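Long-range contacts in FBP protein (Leishmania major, PDB 5OEZ), which probably catalyses the hydrolysis of fructose 1,6-bisphosphate to fructose 6-phosphate and phosphate, a magnesium-dependent step of carbohydrate biosynthesis, as a homotetramer: residues N178-S183 / A289-Q294; I206-K211 / R258-G263; Y215-G220 / E231-L236. All coordinates share one frame; numbering follows the deposited sequence.

Interaction 1 (N178-S183 / A289-Q294); sequences NLVLTS and AMIVEQ
T182 meets three residues of the helix segment 289-294, its methyl against M290 and I291, its hydroxyl beside Q294. The methyl, CG2, lies 4.0 Å from I291 CG1, with the extended chain of M290 passing obliquely beside it, so that CG, SD and CE of the methionine are all about equally close to that one carbon. The hydroxyl branch points to Q294 instead: T182 OG1 sits 3.4 Å from Q294 CG, a van der Waals contact with the methylene. A torsion that sets OG1 anti to the backbone N (chi1 -176°) divides the two branches in this way. Two residues earlier, on the same face of the strand, V180 CG1 touches I291 CG2 at 4.3 Å, and beyond T182 the CE methyl of M290 reaches the carbonyl carbon of S183. Strand 177-182 belongs to the eight-stranded sheet of the N-terminal half of the class 1 fructose-1,6-bisphosphatase fold, whereas helix 281-294 belongs to the C-terminal half; their local axes cross at 78°, 8.5 Å apart, an almost perpendicular helix-on-sheet packing. No hydrogen bond links the two segments directly. The polar ends are held by the turn that follows the strand: T182 OG1 bonds to G184 N and G186 O, and Q294 OE1 accepts from G186 N. Further out, Y170 of the neighbouring strand and L260 of helix 252-262 flank I291, while S183 has its side chain about 4 Å from that of F28 and about 5 Å from that of I16, two residues of the AMP site, which is empty in this chain.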
loop_
_atom_site.group_PDB
_atom_site.type_symbol
_atom_site.label_atom_id
_atom_site.label_comp_id
_atom_site.label_asym_id
_atom_site.label_seq_id
_atom_site.Cartn_x
_atom_site.Cartn_y
_atom_site.Cartn_z
ATOM N N ASN C 178 15.416 -0.428 -2.845
ATOM C CA ASN C 178 16.600 -0.103 -2.069
ATOM C C ASN C 178 17.188 1.189 -2.524
ATOM O O ASN C 178 17.065 1.545 -3.684
ATOM C CB ASN C 178 17.645 -1.158 -2.247
ATOM C CG ASN C 178 17.197 -2.505 -1.725
ATOM O OD1 ASN C 178 17.199 -3.505 -2.451
ATOM N ND2 ASN C 178 16.827 -2.542 -0.461
ATOM N N LEU C 179 17.794 1.907 -1.589
ATOM C CA LEU C 179 18.524 3.119 -1.879
ATOM C C LEU C 179 19.868 2.999 -1.202
ATOM O O LEU C 179 19.938 2.820 0.008
ATOM C CB LEU C 179 17.762 4.351 -1.385
ATOM C CG LEU C 179 18.186 5.695 -1.982
ATOM C CD1 LEU C 179 17.007 6.649 -1.987
ATOM C CD2 LEU C 179 19.359 6.303 -1.230
ATOM N N VAL C 180 20.937 3.075 -1.990
ATOM C CA VAL C 180 22.296 2.899 -1.494
ATOM C C VAL C 180 23.026 4.203 -1.770
ATOM O O VAL C 180 22.917 4.748 -2.863
ATOM C CB VAL C 180 22.954 1.707 -2.207
ATOM C CG1 VAL C 180 24.413 1.535 -1.815
ATOM C CG2 VAL C 180 22.176 0.430 -1.893
ATOM N N LEU C 181 23.793 4.679 -0.803
ATOM C CA LEU C 181 24.262 6.048 -0.799
ATOM C C LEU C 181 25.637 6.144 -0.168
ATOM O O LEU C 181 25.934 5.391 0.770
ATOM C CB LEU C 181 23.257 6.855 0.041
ATOM C CG LEU C 181 23.487 8.337 0.306
ATOM C CD1 LEU C 181 23.487 9.145 -0.987
ATOM C CD2 LEU C 181 22.407 8.838 1.240
ATOM N N THR C 182 26.465 7.076 -0.640
ATOM C CA THR C 182 27.712 7.436 0.052
ATOM C C THR C 182 27.894 8.946 0.042
ATOM O O THR C 182 27.487 9.605 -0.915
ATOM C CB THR C 182 28.977 6.746 -0.555
ATOM O OG1 THR C 182 30.144 7.074 0.227
ATOM C CG2 THR C 182 29.238 7.159 -2.003
ATOM N N SER C 183 28.532 9.466 1.092
ATOM C CA SER C 183 28.990 10.870 1.155
ATOM C C SER C 183 30.489 10.977 1.456
ATOM O O SER C 183 30.937 11.997 1.956
ATOM C CB SER C 183 28.204 11.640 2.234
ATOM O OG SER C 183 26.910 11.927 1.759
ATOM N N ALA C 289 31.492 3.984 -9.364
ATOM C CA ALA C 289 32.867 3.814 -8.904
ATOM C C ALA C 289 33.055 4.325 -7.467
ATOM O O ALA C 289 33.755 3.696 -6.679
ATOM C CB ALA C 289 33.831 4.509 -9.855
ATOM N N MET C 290 32.470 5.481 -7.147
ATOM C CA MET C 290 32.589 6.054 -5.791
ATOM C C MET C 290 31.945 5.139 -4.762
ATOM O O MET C 290 32.487 4.927 -3.696
ATOM C CB MET C 290 31.956 7.449 -5.698
ATOM C CG MET C 290 32.348 8.200 -4.429
ATOM S SD MET C 290 31.471 9.765 -4.235
ATOM C CE MET C 290 31.965 10.229 -2.571
ATOM N N ILE C 291 30.797 4.571 -5.096
ATOM C CA ILE C 291 30.132 3.638 -4.192
ATOM C C ILE C 291 30.969 2.381 -3.958
ATOM O O ILE C 291 31.201 2.004 -2.817
ATOM C CB ILE C 291 28.739 3.273 -4.717
ATOM C CG1 ILE C 291 27.823 4.504 -4.624
ATOM C CG2 ILE C 291 28.137 2.137 -3.908
ATOM C CD1 ILE C 291 26.712 4.493 -5.651
ATOM N N VAL C 292 31.448 1.774 -5.041
ATOM C CA VAL C 292 32.272 0.558 -4.966
ATOM C C VAL C 292 33.558 0.803 -4.178
ATOM O O VAL C 292 33.938 -0.023 -3.351
ATOM C CB VAL C 292 32.585 -0.006 -6.387
ATOM C CG1 VAL C 292 33.681 -1.063 -6.378
ATOM C CG2 VAL C 292 31.318 -0.575 -7.008
ATOM N N GLU C 293 34.242 1.917 -4.423
ATOM C CA GLU C 293 35.478 2.214 -3.649
ATOM C C GLU C 293 35.187 2.418 -2.167
ATOM O O GLU C 293 35.901 1.901 -1.322
ATOM C CB GLU C 293 36.230 3.438 -4.194
ATOM C CG GLU C 293 36.987 3.202 -5.500
ATOM C CD GLU C 293 38.013 4.301 -5.820
ATOM O OE1 GLU C 293 38.268 5.172 -4.953
ATOM O OE2 GLU C 293 38.582 4.286 -6.945
ATOM N N GLN C 294 34.132 3.173 -1.865
ATOM C CA GLN C 294 33.740 3.443 -0.482
ATOM C C GLN C 294 33.313 2.186 0.271
ATOM O O GLN C 294 33.373 2.154 1.489
ATOM C CB GLN C 294 32.633 4.492 -0.447
ATOM C CG GLN C 294 33.106 5.883 -0.845
ATOM C CD GLN C 294 34.052 6.487 0.178
ATOM O OE1 GLN C 294 33.811 6.438 1.384
ATOM N NE2 GLN C 294 35.140 7.055 -0.302
#

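Interaction 2 (I206-K211 / R258-G263); sequences ISIPKK and RTLLYG
P209 lays the CG-CD edge of its ring over one face of the Y262-G263 peptide: P209 CG is 3.7 Å from Y262 O, and P209 CD is 3.8 Å from G263 N. The CB of Y262 is directed away from the loop, and S124 of the second subunit packs on this residue. The peptide's own polar atoms are engaged elsewhere, Y262 O with R212 NH1 and G263 N with T259 O. G263, with its phi of 89°, leaves the helical conformation here and brings its CA against I208. I208 and L260 carry most of the contact. I208 CG2, anti to its backbone N, rests between G263 CA and T259 O, 3.7 Å from the latter, while the other branch crosses L260 obliquely. I208 CD1 and L260 CD2 are 3.3 Å apart, and L260 CD2 is equally near I208 CG1; this is shorter than usual for two carbons, and the placement of the L260 side chain, with its chi1 of -91°, may be somewhat uncertain. At the start of the loop segment I206 spreads its two branches, CG2 near L260 O at 4.0 Å and CD1 against L261 CD2 at 4.1 Å. V292 of helix 281-294 touches both I208 and L260, extending the apolar cluster inward, whereas D127 of the second subunit packs on L261. No hydrogen bond crosses between the segments; aliphatic groups pack against one another and against the helix-end backbone. Structurally, this is a helix C-terminus closed by a positive-phi glycine and covered by an irregular, proline-containing connection, the one that leads from strand 198-203 of the eight-stranded sheet to strand 214-216 of the other sheet.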
loop_
_atom_site.group_PDB
_atom_site.type_symbol
_atom_site.label_atom_id
_atom_site.label_comp_id
_atom_site.label_asym_id
_atom_site.label_seq_id
_atom_site.Cartn_x
_atom_site.Cartn_y
_atom_site.Cartn_z
ATOM N N ILE C 206 28.151 -1.085 4.352
ATOM C CA ILE C 206 28.303 -2.143 3.361
ATOM C C ILE C 206 29.776 -2.294 2.970
ATOM O O ILE C 206 30.427 -1.310 2.607
ATOM C CB ILE C 206 27.474 -1.865 2.096
ATOM C CG1 ILE C 206 25.985 -1.926 2.429
ATOM C CG2 ILE C 206 27.813 -2.871 1.001
ATOM C CD1 ILE C 206 25.069 -1.492 1.316
ATOM N N SER C 207 30.283 -3.522 3.067
ATOM C CA SER C 207 31.662 -3.852 2.725
ATOM C C SER C 207 31.636 -4.967 1.699
ATOM O O SER C 207 31.147 -6.054 2.006
ATOM C CB SER C 207 32.436 -4.355 3.953
ATOM O OG SER C 207 32.678 -3.330 4.889
ATOM N N ILE C 208 32.178 -4.710 0.511
ATOM C CA ILE C 208 32.286 -5.749 -0.545
ATOM C C ILE C 208 33.406 -6.711 -0.124
ATOM O O ILE C 208 34.507 -6.274 0.189
ATOM C CB ILE C 208 32.677 -5.229 -1.984
ATOM C CG1 ILE C 208 31.847 -4.049 -2.518
ATOM C CG2 ILE C 208 32.593 -6.353 -3.035
ATOM C CD1 ILE C 208 32.438 -3.419 -3.770
ATOM N N PRO C 209 33.131 -8.022 -0.106
ATOM C CA PRO C 209 34.209 -8.981 0.198
ATOM C C PRO C 209 35.425 -8.843 -0.733
ATOM O O PRO C 209 35.255 -8.505 -1.893
ATOM C CB PRO C 209 33.537 -10.342 -0.016
ATOM C CG PRO C 209 32.065 -10.089 0.184
ATOM C CD PRO C 209 31.819 -8.686 -0.279
ATOM N N LYS C 210 36.622 -9.087 -0.211
ATOM C CA LYS C 210 37.841 -8.954 -0.998
ATOM C C LYS C 210 37.908 -9.966 -2.143
ATOM O O LYS C 210 38.477 -9.649 -3.187
ATOM C CB LYS C 210 39.113 -8.998 -0.133
ATOM C CG LYS C 210 39.424 -10.346 0.494
ATOM C CD LYS C 210 40.557 -10.251 1.500
ATOM C CE LYS C 210 40.958 -11.627 2.036
ATOM N NZ LYS C 210 42.185 -11.597 2.886
ATOM N N LYS C 211 37.346 -11.159 -1.953
ATOM C CA LYS C 211 37.161 -12.105 -3.053
ATOM C C LYS C 211 35.828 -12.847 -2.979
ATOM O O LYS C 211 35.258 -13.025 -1.910
ATOM C CB LYS C 211 38.310 -13.108 -3.123
ATOM C CG LYS C 211 38.423 -14.067 -1.946
ATOM C CD LYS C 211 39.040 -15.389 -2.390
ATOM C CE LYS C 211 37.985 -16.299 -3.044
ATOM N NZ LYS C 211 38.489 -17.108 -4.192
ATOM N N ARG C 258 24.000 -6.543 -6.568
ATOM C CA ARG C 258 24.404 -7.908 -6.187
ATOM C C ARG C 258 25.910 -7.965 -5.912
ATOM O O ARG C 258 26.347 -8.556 -4.920
ATOM C CB ARG C 258 24.029 -8.929 -7.268
ATOM C CG ARG C 258 24.211 -10.391 -6.855
ATOM C CD ARG C 258 24.258 -11.373 -8.041
ATOM N NE ARG C 258 25.242 -10.913 -9.000
ATOM C CZ ARG C 258 24.998 -10.395 -10.201
ATOM N NH1 ARG C 258 23.778 -10.351 -10.720
ATOM N NH2 ARG C 258 26.027 -9.958 -10.928
ATOM N N THR C 259 26.704 -7.353 -6.777
ATOM C CA THR C 259 28.164 -7.374 -6.619
ATOM C C THR C 259 28.583 -6.787 -5.274
ATOM O O THR C 259 29.399 -7.370 -4.575
ATOM C CB THR C 259 28.849 -6.619 -7.776
ATOM O OG1 THR C 259 28.470 -7.222 -9.020
ATOM C CG2 THR C 259 30.373 -6.640 -7.650
ATOM N N LEU C 260 28.042 -5.626 -4.929
ATOM C CA LEU C 260 28.299 -5.002 -3.641
ATOM C C LEU C 260 28.000 -5.882 -2.431
ATOM O O LEU C 260 28.778 -5.908 -1.489
ATOM C CB LEU C 260 27.441 -3.742 -3.471
ATOM C CG LEU C 260 27.865 -2.357 -3.870
ATOM C CD1 LEU C 260 27.159 -1.363 -2.955
ATOM C CD2 LEU C 260 29.348 -2.202 -3.764
ATOM N N LEU C 261 26.857 -6.553 -2.440
ATOM C CA LEU C 261 26.426 -7.348 -1.283
ATOM C C LEU C 261 27.021 -8.739 -1.220
ATOM O O LEU C 261 27.334 -9.224 -0.135
ATOM C CB LEU C 261 24.907 -7.454 -1.243
ATOM C CG LEU C 261 24.165 -6.120 -1.072
ATOM C CD1 LEU C 261 22.658 -6.346 -1.121
ATOM C CD2 LEU C 261 24.540 -5.422 0.231
ATOM N N TYR C 262 27.166 -9.392 -2.367
ATOM C CA TYR C 262 27.712 -10.760 -2.412
ATOM C C TYR C 262 29.202 -10.785 -2.693
ATOM O O TYR C 262 29.874 -11.729 -2.327
ATOM C CB TYR C 262 27.004 -11.569 -3.497
ATOM C CG TYR C 262 25.558 -11.945 -3.214
ATOM C CD1 TYR C 262 24.850 -11.421 -2.125
ATOM C CD2 TYR C 262 24.895 -12.841 -4.057
ATOM C CE1 TYR C 262 23.537 -11.788 -1.888
ATOM C CE2 TYR C 262 23.586 -13.203 -3.838
ATOM C CZ TYR C 262 22.905 -12.683 -2.748
ATOM O OH TYR C 262 21.589 -13.042 -2.503
ATOM N N GLY C 263 29.727 -9.740 -3.331
ATOM C CA GLY C 263 31.073 -9.786 -3.900
ATOM C C GLY C 263 31.063 -10.306 -5.328
ATOM O O GLY C 263 30.020 -10.720 -5.844
#

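Interaction 3 (Y215-G220 / E231-L236); sequences YSVNEG and EYIDYL
Y215 turns its ring toward L236 and I233 through a chi1 of 73°, which places CG in the crowded position between its own backbone N and carbonyl carbon. L236, with CG anti to its carbonyl carbon and an extended chi2, answers by sliding past in the opposite direction and setting CD1 over one face of the ring. This CH-pi contact has L236 CD1 3.9 Å from the Y215 ring centroid and 30° off the normal; the methyl is displaced toward the CB end, and its distance to Y215 CG is 3.5 Å. I233 CD1 comes obliquely to Y215 CD2 at 4.0 Å and meets V217 CG1 tip to tip at 4.1 Å, while I233 CG2 lies 3.7 Å from E219 OE1. The far end of the tyrosine is fixed by Y215 OH donating to E219 OE2, 2.7 Å, a bond in the plane of the ring that meets the carboxylate oxygen nearly head-on. In the turn after the strand, N218 OD1 accepts from G220 N at 3.0 Å, forming an Asx turn, and it also accepts from A246 N of the second subunit; N218 belongs to the fructose 6-phosphate site, which is unoccupied in this chain. Strand 214-216, helix 227-238 and strand 245-246 make a beta-alpha-beta unit, and the contact lays the helix against the first strand and the turn after it. E219 OE1 forms salt bridges with K237 of its own chain and K237 of the second subunit, close to the E219 OE1 of that subunit. The two lysines probably offset the repulsion between the paired buried carboxylates, and the phenol bond to the other oxygen would further favour the charged form.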
loop_
_atom_site.group_PDB
_atom_site.type_symbol
_atom_site.label_atom_id
_atom_site.label_comp_id
_atom_site.label_asym_id
_atom_site.label_seq_id
_atom_site.Cartn_x
_atom_site.Cartn_y
_atom_site.Cartn_z
ATOM N N TYR C 215 31.183 -13.885 -11.474
ATOM C CA TYR C 215 31.463 -12.915 -12.513
ATOM C C TYR C 215 30.193 -12.593 -13.286
ATOM O O TYR C 215 29.330 -13.448 -13.492
ATOM C CB TYR C 215 32.599 -13.387 -13.441
ATOM C CG TYR C 215 32.274 -14.482 -14.398
ATOM C CD1 TYR C 215 32.294 -15.813 -13.997
ATOM C CD2 TYR C 215 31.963 -14.207 -15.731
ATOM C CE1 TYR C 215 32.002 -16.845 -14.894
ATOM C CE2 TYR C 215 31.677 -15.231 -16.639
ATOM C CZ TYR C 215 31.682 -16.552 -16.213
ATOM O OH TYR C 215 31.376 -17.585 -17.090
ATOM N N SER C 216 30.125 -11.345 -13.742
ATOM C CA SER C 216 28.947 -10.780 -14.361
ATOM C C SER C 216 29.379 -10.032 -15.624
ATOM O O SER C 216 29.986 -8.947 -15.557
ATOM C CB SER C 216 28.234 -9.874 -13.339
ATOM O OG SER C 216 26.909 -9.547 -13.731
ATOM N N VAL C 217 29.080 -10.633 -16.777
ATOM C CA VAL C 217 29.362 -10.049 -18.094
ATOM C C VAL C 217 28.429 -10.683 -19.131
ATOM O O VAL C 217 27.888 -11.760 -18.895
ATOM C CB VAL C 217 30.851 -10.265 -18.462
ATOM C CG1 VAL C 217 31.128 -11.732 -18.788
ATOM C CG2 VAL C 217 31.270 -9.366 -19.611
ATOM N N ASN C 218 28.178 -9.984 -20.232
ATOM C CA ASN C 218 27.407 -10.528 -21.367
ATOM C C ASN C 218 28.324 -11.323 -22.329
ATOM O O ASN C 218 28.926 -10.728 -23.209
ATOM C CB ASN C 218 26.715 -9.400 -22.148
ATOM C CG ASN C 218 25.846 -9.915 -23.303
ATOM O OD1 ASN C 218 25.764 -11.121 -23.600
ATOM N ND2 ASN C 218 25.178 -8.994 -23.946
ATOM N N GLU C 219 28.359 -12.655 -22.184
ATOM C CA GLU C 219 29.224 -13.515 -22.979
ATOM C C GLU C 219 28.759 -13.663 -24.423
ATOM O O GLU C 219 29.465 -14.231 -25.240
ATOM C CB GLU C 219 29.407 -14.897 -22.333
ATOM C CG GLU C 219 30.205 -14.860 -21.038
ATOM C CD GLU C 219 30.806 -16.205 -20.627
ATOM O OE1 GLU C 219 31.500 -16.838 -21.465
ATOM O OE2 GLU C 219 30.645 -16.615 -19.448
ATOM N N GLY C 220 27.562 -13.171 -24.730
ATOM C CA GLY C 220 27.126 -13.059 -26.105
ATOM C C GLY C 220 28.063 -12.228 -26.968
ATOM O O GLY C 220 28.168 -12.476 -28.160
ATOM N N GLU C 231 40.859 -14.371 -22.635
ATOM C CA GLU C 231 41.700 -15.257 -21.834
ATOM C C GLU C 231 41.287 -15.276 -20.375
ATOM O O GLU C 231 41.277 -16.330 -19.756
ATOM C CB GLU C 231 43.177 -14.880 -21.975
ATOM C CG GLU C 231 43.720 -15.181 -23.363
ATOM C CD GLU C 231 45.171 -14.758 -23.560
ATOM O OE1 GLU C 231 45.927 -14.580 -22.549
ATOM O OE2 GLU C 231 45.574 -14.656 -24.753
ATOM N N TYR C 232 40.953 -14.113 -19.849
ATOM C CA TYR C 232 40.507 -13.988 -18.467
ATOM C C TYR C 232 39.224 -14.777 -18.244
ATOM O O TYR C 232 39.108 -15.541 -17.284
ATOM C CB TYR C 232 40.306 -12.512 -18.100
ATOM C CG TYR C 232 39.500 -12.265 -16.833
ATOM C CD1 TYR C 232 39.971 -12.678 -15.598
ATOM C CD2 TYR C 232 38.271 -11.609 -16.873
ATOM C CE1 TYR C 232 39.253 -12.439 -14.448
ATOM C CE2 TYR C 232 37.535 -11.382 -15.724
ATOM C CZ TYR C 232 38.029 -11.794 -14.513
ATOM O OH TYR C 232 37.313 -11.544 -13.350
ATOM N N ILE C 233 38.272 -14.604 -19.150
ATOM C CA ILE C 233 37.001 -15.306 -19.037
ATOM C C ILE C 233 37.209 -16.820 -19.181
ATOM O O ILE C 233 36.651 -17.583 -18.393
ATOM C CB ILE C 233 35.936 -14.742 -20.001
ATOM C CG1 ILE C 233 35.583 -13.298 -19.616
ATOM C CG2 ILE C 233 34.676 -15.605 -20.006
ATOM C CD1 ILE C 233 34.931 -13.111 -18.246
ATOM N N ASP C 234 38.040 -17.241 -20.134
ATOM C CA ASP C 234 38.355 -18.666 -20.292
ATOM C C ASP C 234 38.976 -19.254 -19.013
ATOM O O ASP C 234 38.668 -20.382 -18.628
ATOM C CB ASP C 234 39.269 -18.903 -21.501
ATOM C CG ASP C 234 38.568 -18.651 -22.851
ATOM O OD1 ASP C 234 37.360 -18.317 -22.892
ATOM O OD2 ASP C 234 39.250 -18.770 -23.898
ATOM N N TYR C 235 39.821 -18.472 -18.351
ATOM C CA TYR C 235 40.456 -18.899 -17.116
ATOM C C TYR C 235 39.418 -19.111 -15.997
ATOM O O TYR C 235 39.444 -20.140 -15.348
ATOM C CB TYR C 235 41.509 -17.882 -16.672
ATOM C CG TYR C 235 42.159 -18.238 -15.353
ATOM C CD1 TYR C 235 43.224 -19.139 -15.299
ATOM C CD2 TYR C 235 41.700 -17.676 -14.143
ATOM C CE1 TYR C 235 43.827 -19.462 -14.080
ATOM C CE2 TYR C 235 42.284 -18.012 -12.919
ATOM C CZ TYR C 235 43.338 -18.902 -12.893
ATOM O OH TYR C 235 43.916 -19.246 -11.701
ATOM N N LEU C 236 38.526 -18.141 -15.791
ATOM C CA LEU C 236 37.431 -18.287 -14.825
ATOM C C LEU C 236 36.647 -19.598 -15.012
ATOM O O LEU C 236 36.336 -20.272 -14.039
ATOM C CB LEU C 236 36.452 -17.118 -14.894
ATOM C CG LEU C 236 36.947 -15.707 -14.611
ATOM C CD1 LEU C 236 35.751 -14.776 -14.505
ATOM C CD2 LEU C 236 37.807 -15.606 -13.354
#

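Overall arrangement
From the N terminus, the chain enters interaction 1 at strand 177-182 and does not close that loop until helix 281-294. Inside it, interaction 2 runs from the connection at 206-211 to the end of helix 252-262, and inside that again interaction 3 closes the short excursion from 215-220 to 231-236. The three are therefore nested, with no crossing. Interaction 1 ties the eight-stranded sheet to helix 281-294. Interactions 1 and 2 share one apolar cluster, in which V180 CG1 also comes close to L260 CD1. A probable hydrogen bond from R258 to S216 links interaction 2 to interaction 3, and both of these border the second subunit.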